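Local coordinates for maternal effect protein oskar (Drosophila melanogaster, PDB 5A4A), which induces the germline, its OSK domain, of the SGNH hydrolase clan, being probably a part through which it binds RNA, at residues A[30-35]-A[185-190]; A[61-66]-A[87-92]. All coordinates share one frame; numbering follows the deposited sequence.

Contact 1 of 2, residues A[30-35]-A[185-190]; sequences DDFMLY and EPYLFW
Phe32 sits among Tyr187, Leu188, Phe189 and Trp190, its CB and one ring flank on the indole, its tip on the tyrosine. CG lies beside the backbone N, anti to the carbonyl carbon (chi1 -66°). CB rests 3.8 Å from Trp190 CZ2. CD1 stands over one face of the indole, toward its rim, with the two ring planes near parallel but slid apart. Further out, the ring edge at CE1 meets the Leu188 carbonyl in plane, CE1 lying 3.7 Å from Leu188 O. At the tip, CZ lies 3.5 Å from Tyr187 CD2, which covers one face of the Phe32 ring, the planes 36° apart. The setting is the start of helix 31-40, capped by Asp30 OD1 through Phe32 N; in SGNH hydrolases this turn follows the first strand and bears the nucleophilic serine, a place probably held here by Asp31. An alanine at Phe32 would probably open a gap beside the indole and leave Tyr187 CD2 without its neighbour. Asp31 OD2 is hydrogen-bonded to Ser59 OG and takes a bond from a water, 2.6 Å from OD2; the same water bonds Tyr187 OH. Tyr35 CD2 meets Phe189 CD1 at 3.7 Å, extending the aromatic cluster.

Contact 2 of 2, residues A[61-66]-A[87-92]; sequences LTINGA and SVDIMR. With SO4 (sulfate ion), chain D.
Asp89 reaches Thr62 and Ile63 because its CG lies anti to the carbonyl carbon (chi1 -63°), while Thr62 holds OG1 between its own N and carbonyl carbon (chi1 58°), leaving CG2 to meet Val88 CG1 at 3.7 Å. The Asp89 carboxylate takes the first N-H of helix 63-71 directly, the second through a water. OD1 accepts from Ile63 N at 2.9 Å with its syn lone pair; OD2 accepts from that water, which accepts from Asn64 N. Just before that helix Thr62 is the N-cap, its OG1 accepting from Gly65 N at 2.9 Å. A carboxylate at a helix start is likely to be favoured by the helix dipole, with Lys94 as a weak, distant counter-charge. Ser87 to Asp89 probably correspond to the last three positions of the GxND block of SGNH hydrolases, Val88 standing where relatives carry the oxyanion-hole asparagine. Val88 CG2 packs on the Leu61 carbonyl, 3.4 Å from Leu61 O, and a water joins that oxygen to Val88 N. At the outer side the Arg92 guanidinium is sandwiched: Thr62 CG2 lies over one face, 3.3 Å from NH1, and a sulfate oxygen, O4, over the opposite one. Arg92 NE donates to sulfate O3 at 2.7 Å.

Contact 1 and contact 2 show how two neighbouring pairs of segments meet through a few side chains: their centres lie 12 Å apart and Tyr187 of the 185-190 segment bridges them. Its OH comes 3.4 Å from Val88 CG2, and its CE1 lies 3.5 Å from Met91 CE. Asp30 OD2 touches Ser87 CB at 3.5 Å, so the start of helix 31-40 abuts helix 87-91. This meeting place probably corresponds to the active-site region of SGNH hydrolases. The sulfate at Arg92 also bonds Ser183 OG and Lys184 NZ, bringing the chain just ahead of 185-190 to the Arg92 side of contact 2; such a site is consistent with phosphate binding, though the ion probably came from the crystallisation liquor.

Contact 1 of 2, residues A[30-35]-A[185-190]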
loop_
_atom_site.group_PDB
_atom_site.type_symbol
_atom_site.label_atom_id
_atom_site.label_comp_id
_atom_site.label_asym_id
_atom_site.label_seq_id
_atom_site.Cartn_x
_atom_site.Cartn_y
_atom_site.Cartn_z
ATOM N N ASP A 30 0.918 -3.133 0.671
ATOM C CA ASP A 30 0.633 -4.570 0.625
ATOM C C ASP A 30 1.298 -5.227 -0.596
ATOM O O ASP A 30 2.312 -4.730 -1.079
ATOM C CB ASP A 30 -0.889 -4.789 0.675
ATOM C CG ASP A 30 -1.631 -4.000 -0.386
ATOM O OD1 ASP A 30 -1.172 -3.982 -1.548
ATOM O OD2 ASP A 30 -2.681 -3.395 -0.066
ATOM N N ASP A 31 0.756 -6.342 -1.099
ATOM C CA ASP A 31 1.371 -7.007 -2.253
ATOM C C ASP A 31 1.550 -6.137 -3.480
ATOM O O ASP A 31 2.480 -6.367 -4.245
ATOM C CB ASP A 31 0.598 -8.251 -2.686
ATOM C CG ASP A 31 0.923 -9.462 -1.844
ATOM O OD1 ASP A 31 2.030 -10.038 -2.022
ATOM O OD2 ASP A 31 0.063 -9.844 -1.023
ATOM N N PHE A 32 0.666 -5.160 -3.693
ATOM C CA PHE A 32 0.782 -4.344 -4.908
ATOM C C PHE A 32 2.059 -3.513 -4.936
ATOM O O PHE A 32 2.807 -3.550 -5.908
ATOM C CB PHE A 32 -0.454 -3.471 -5.139
ATOM C CG PHE A 32 -1.692 -4.261 -5.439
ATOM C CD1 PHE A 32 -1.824 -4.937 -6.647
ATOM C CD2 PHE A 32 -2.715 -4.339 -4.515
ATOM C CE1 PHE A 32 -2.959 -5.674 -6.924
ATOM C CE2 PHE A 32 -3.857 -5.075 -4.790
ATOM C CZ PHE A 32 -3.971 -5.752 -5.993
ATOM N N MET A 33 2.315 -2.766 -3.871
ATOM C CA MET A 33 3.563 -2.026 -3.785
ATOM C C MET A 33 4.769 -2.945 -3.565
ATOM O O MET A 33 5.850 -2.660 -4.067
ATOM C CB MET A 33 3.484 -0.929 -2.722
ATOM C CG MET A 33 2.607 0.253 -3.131
ATOM S SD MET A 33 3.243 1.043 -4.615
ATOM C CE MET A 33 4.921 1.300 -4.087
ATOM N N LEU A 34 4.580 -4.055 -2.847
ATOM C CA LEU A 34 5.644 -5.048 -2.697
ATOM C C LEU A 34 6.125 -5.516 -4.074
ATOM O O LEU A 34 7.326 -5.554 -4.346
ATOM C CB LEU A 34 5.170 -6.237 -1.862
ATOM C CG LEU A 34 6.206 -7.339 -1.577
ATOM C CD1 LEU A 34 7.444 -6.740 -0.935
ATOM C CD2 LEU A 34 5.628 -8.419 -0.674
ATOM N N TYR A 35 5.181 -5.854 -4.950
ATOM C CA TYR A 35 5.534 -6.329 -6.281
ATOM C C TYR A 35 6.152 -5.238 -7.148
ATOM O O TYR A 35 7.122 -5.488 -7.867
ATOM C CB TYR A 35 4.311 -6.929 -6.975
ATOM C CG TYR A 35 4.593 -7.596 -8.306
ATOM C CD1 TYR A 35 5.507 -8.649 -8.413
ATOM C CD2 TYR A 35 3.910 -7.198 -9.449
ATOM C CE1 TYR A 35 5.742 -9.258 -9.629
ATOM C CE2 TYR A 35 4.135 -7.797 -10.659
ATOM C CZ TYR A 35 5.046 -8.835 -10.749
ATOM O OH TYR A 35 5.251 -9.425 -11.973
ATOM N N GLU A 185 -7.566 -14.010 -0.912
ATOM C CA GLU A 185 -8.174 -13.462 -2.123
ATOM C C GLU A 185 -7.148 -13.416 -3.246
ATOM O O GLU A 185 -5.975 -13.144 -3.008
ATOM C CB GLU A 185 -8.705 -12.033 -1.891
ATOM C CG GLU A 185 -10.029 -11.962 -1.170
ATOM C CD GLU A 185 -9.914 -12.249 0.307
ATOM O OE1 GLU A 185 -8.934 -11.795 0.928
ATOM O OE2 GLU A 185 -10.807 -12.937 0.843
ATOM N N PRO A 186 -7.598 -13.640 -4.482
ATOM C CA PRO A 186 -6.685 -13.629 -5.629
ATOM C C PRO A 186 -6.343 -12.206 -6.048
ATOM O O PRO A 186 -7.192 -11.306 -5.986
ATOM C CB PRO A 186 -7.488 -14.320 -6.725
ATOM C CG PRO A 186 -8.931 -14.044 -6.355
ATOM C CD PRO A 186 -8.967 -14.040 -4.854
ATOM N N TYR A 187 -5.101 -12.016 -6.480
ATOM C CA TYR A 187 -4.601 -10.694 -6.850
ATOM C C TYR A 187 -4.317 -10.672 -8.339
ATOM O O TYR A 187 -3.733 -11.613 -8.865
ATOM C CB TYR A 187 -3.292 -10.414 -6.103
ATOM C CG TYR A 187 -3.481 -9.918 -4.695
ATOM C CD1 TYR A 187 -4.127 -10.689 -3.738
ATOM C CD2 TYR A 187 -3.030 -8.654 -4.327
ATOM C CE1 TYR A 187 -4.309 -10.219 -2.448
ATOM C CE2 TYR A 187 -3.205 -8.177 -3.040
ATOM C CZ TYR A 187 -3.845 -8.954 -2.110
ATOM O OH TYR A 187 -4.009 -8.466 -0.830
ATOM N N LEU A 188 -4.741 -9.606 -9.020
ATOM C CA LEU A 188 -4.359 -9.397 -10.416
ATOM C C LEU A 188 -3.318 -8.280 -10.442
ATOM O O LEU A 188 -3.641 -7.103 -10.214
ATOM C CB LEU A 188 -5.570 -9.004 -11.279
ATOM C CG LEU A 188 -5.312 -9.084 -12.794
ATOM C CD1 LEU A 188 -5.079 -10.550 -13.190
ATOM C CD2 LEU A 188 -6.443 -8.476 -13.603
ATOM N N PHE A 189 -2.067 -8.638 -10.701
ATOM C CA PHE A 189 -0.977 -7.674 -10.576
ATOM C C PHE A 189 -0.801 -6.772 -11.780
ATOM O O PHE A 189 -1.222 -7.103 -12.888
ATOM C CB PHE A 189 0.326 -8.391 -10.241
ATOM C CG PHE A 189 0.366 -8.895 -8.838
ATOM C CD1 PHE A 189 0.708 -8.038 -7.801
ATOM C CD2 PHE A 189 0.011 -10.210 -8.545
ATOM C CE1 PHE A 189 0.725 -8.484 -6.488
ATOM C CE2 PHE A 189 0.031 -10.667 -7.242
ATOM C CZ PHE A 189 0.386 -9.804 -6.211
ATOM N N TRP A 190 -0.214 -5.599 -11.540
ATOM C CA TRP A 190 0.085 -4.682 -12.616
ATOM C C TRP A 190 1.203 -5.288 -13.464
ATOM O O TRP A 190 2.176 -5.828 -12.936
ATOM C CB TRP A 190 0.521 -3.320 -12.059
ATOM C CG TRP A 190 -0.349 -2.790 -10.936
ATOM C CD1 TRP A 190 -1.698 -2.990 -10.758
ATOM C CD2 TRP A 190 0.078 -1.951 -9.846
ATOM N NE1 TRP A 190 -2.124 -2.334 -9.614
ATOM C CE2 TRP A 190 -1.055 -1.702 -9.040
ATOM C CE3 TRP A 190 1.309 -1.405 -9.472
ATOM C CZ2 TRP A 190 -0.986 -0.911 -7.881
ATOM C CZ3 TRP A 190 1.377 -0.631 -8.321
ATOM C CH2 TRP A 190 0.233 -0.391 -7.539
HETATM O O HOH W 1 -1.462 -7.976 -0.018
#

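Contact 2 of 2, residues A[61-66]-A[87-92]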
loop_
_atom_site.group_PDB
_atom_site.type_symbol
_atom_site.label_atom_id
_atom_site.label_comp_id
_atom_site.label_asym_id
_atom_site.label_seq_id
_atom_site.Cartn_x
_atom_site.Cartn_y
_atom_site.Cartn_z
ATOM N N LEU A 61 -1.082 -6.799 4.310
ATOM C CA LEU A 61 -1.083 -5.680 5.258
ATOM C C LEU A 61 -2.368 -4.858 5.147
ATOM O O LEU A 61 -2.635 -4.235 4.123
ATOM C CB LEU A 61 0.129 -4.762 5.042
ATOM C CG LEU A 61 0.487 -3.817 6.198
ATOM C CD1 LEU A 61 1.070 -4.597 7.393
ATOM C CD2 LEU A 61 1.441 -2.722 5.741
ATOM N N THR A 62 -3.164 -4.860 6.208
ATOM C CA THR A 62 -4.342 -4.013 6.255
ATOM C C THR A 62 -3.956 -2.671 6.871
ATOM O O THR A 62 -2.812 -2.472 7.301
ATOM C CB THR A 62 -5.431 -4.634 7.133
ATOM O OG1 THR A 62 -4.892 -4.834 8.443
ATOM C CG2 THR A 62 -5.894 -5.991 6.560
ATOM N N ILE A 63 -4.923 -1.765 6.944
ATOM C CA ILE A 63 -4.699 -0.486 7.599
ATOM C C ILE A 63 -4.311 -0.723 9.061
ATOM O O ILE A 63 -3.336 -0.148 9.542
ATOM C CB ILE A 63 -5.934 0.421 7.500
ATOM C CG1 ILE A 63 -6.168 0.840 6.047
ATOM C CG2 ILE A 63 -5.759 1.666 8.354
ATOM C CD1 ILE A 63 -7.593 1.318 5.773
ATOM N N ASN A 64 -5.050 -1.585 9.755
ATOM C CA ASN A 64 -4.685 -1.962 11.125
ATOM C C ASN A 64 -3.334 -2.667 11.203
ATOM O O ASN A 64 -2.561 -2.445 12.138
ATOM C CB ASN A 64 -5.785 -2.806 11.778
ATOM C CG ASN A 64 -6.940 -1.959 12.266
ATOM O OD1 ASN A 64 -6.899 -0.734 12.169
ATOM N ND2 ASN A 64 -7.982 -2.607 12.787
ATOM N N GLY A 65 -3.040 -3.505 10.212
ATOM C CA GLY A 65 -1.727 -4.119 10.120
ATOM C C GLY A 65 -0.624 -3.075 10.033
ATOM O O GLY A 65 0.439 -3.233 10.639
ATOM N N ALA A 66 -0.881 -2.009 9.275
ATOM C CA ALA A 66 0.092 -0.936 9.103
ATOM C C ALA A 66 0.276 -0.186 10.421
ATOM O O ALA A 66 1.396 0.157 10.804
ATOM C CB ALA A 66 -0.342 0.018 7.984
ATOM N N SER A 87 -6.245 -1.768 0.149
ATOM C CA SER A 87 -6.710 -2.793 -0.789
ATOM C C SER A 87 -7.056 -4.085 -0.069
ATOM O O SER A 87 -8.047 -4.728 -0.406
ATOM C CB SER A 87 -5.690 -3.089 -1.903
ATOM O OG SER A 87 -5.579 -1.993 -2.789
ATOM N N VAL A 88 -6.251 -4.462 0.925
ATOM C CA VAL A 88 -6.495 -5.719 1.636
ATOM C C VAL A 88 -7.790 -5.628 2.452
ATOM O O VAL A 88 -8.602 -6.553 2.433
ATOM C CB VAL A 88 -5.322 -6.128 2.550
ATOM C CG1 VAL A 88 -5.623 -7.474 3.226
ATOM C CG2 VAL A 88 -4.030 -6.253 1.747
ATOM N N ASP A 89 -7.983 -4.508 3.150
ATOM C CA ASP A 89 -9.231 -4.273 3.882
ATOM C C ASP A 89 -10.438 -4.428 2.965
ATOM O O ASP A 89 -11.430 -5.057 3.333
ATOM C CB ASP A 89 -9.271 -2.867 4.488
ATOM C CG ASP A 89 -8.182 -2.636 5.519
ATOM O OD1 ASP A 89 -7.022 -2.430 5.114
ATOM O OD2 ASP A 89 -8.490 -2.640 6.729
ATOM N N ILE A 90 -10.349 -3.847 1.772
ATOM C CA ILE A 90 -11.460 -3.893 0.831
ATOM C C ILE A 90 -11.668 -5.315 0.323
ATOM O O ILE A 90 -12.795 -5.796 0.291
ATOM C CB ILE A 90 -11.267 -2.899 -0.326
ATOM C CG1 ILE A 90 -11.446 -1.477 0.222
ATOM C CG2 ILE A 90 -12.264 -3.176 -1.453
ATOM C CD1 ILE A 90 -11.318 -0.377 -0.798
ATOM N N MET A 91 -10.586 -5.992 -0.043
ATOM C CA MET A 91 -10.689 -7.388 -0.490
ATOM C C MET A 91 -11.234 -8.344 0.583
ATOM O O MET A 91 -11.909 -9.323 0.252
ATOM C CB MET A 91 -9.346 -7.892 -1.032
ATOM C CG MET A 91 -8.842 -7.079 -2.207
ATOM S SD MET A 91 -7.150 -7.451 -2.703
ATOM C CE MET A 91 -7.433 -9.058 -3.439
ATOM N N ARG A 92 -10.936 -8.069 1.854
ATOM C CA ARG A 92 -11.420 -8.906 2.955
ATOM C C ARG A 92 -12.859 -8.569 3.318
ATOM O O ARG A 92 -13.458 -9.217 4.178
ATOM C CB ARG A 92 -10.543 -8.762 4.207
ATOM C CG ARG A 92 -9.183 -9.415 4.091
ATOM C CD ARG A 92 -8.363 -9.289 5.378
ATOM N NE ARG A 92 -7.020 -9.831 5.180
ATOM C CZ ARG A 92 -6.039 -9.795 6.076
ATOM N NH1 ARG A 92 -6.229 -9.238 7.271
ATOM N NH2 ARG A 92 -4.862 -10.323 5.771
HETATM S S SO4 D . -7.781 -12.931 4.084
HETATM O O1 SO4 D . -9.112 -12.825 3.489
HETATM O O2 SO4 D . -7.243 -14.282 3.903
HETATM O O3 SO4 D . -6.899 -11.935 3.474
HETATM O O4 SO4 D . -7.873 -12.653 5.514
HETATM O O HOH W 2 -4.022 -2.836 2.219
HETATM O O HOH W 3 -7.759 -2.409 9.057
#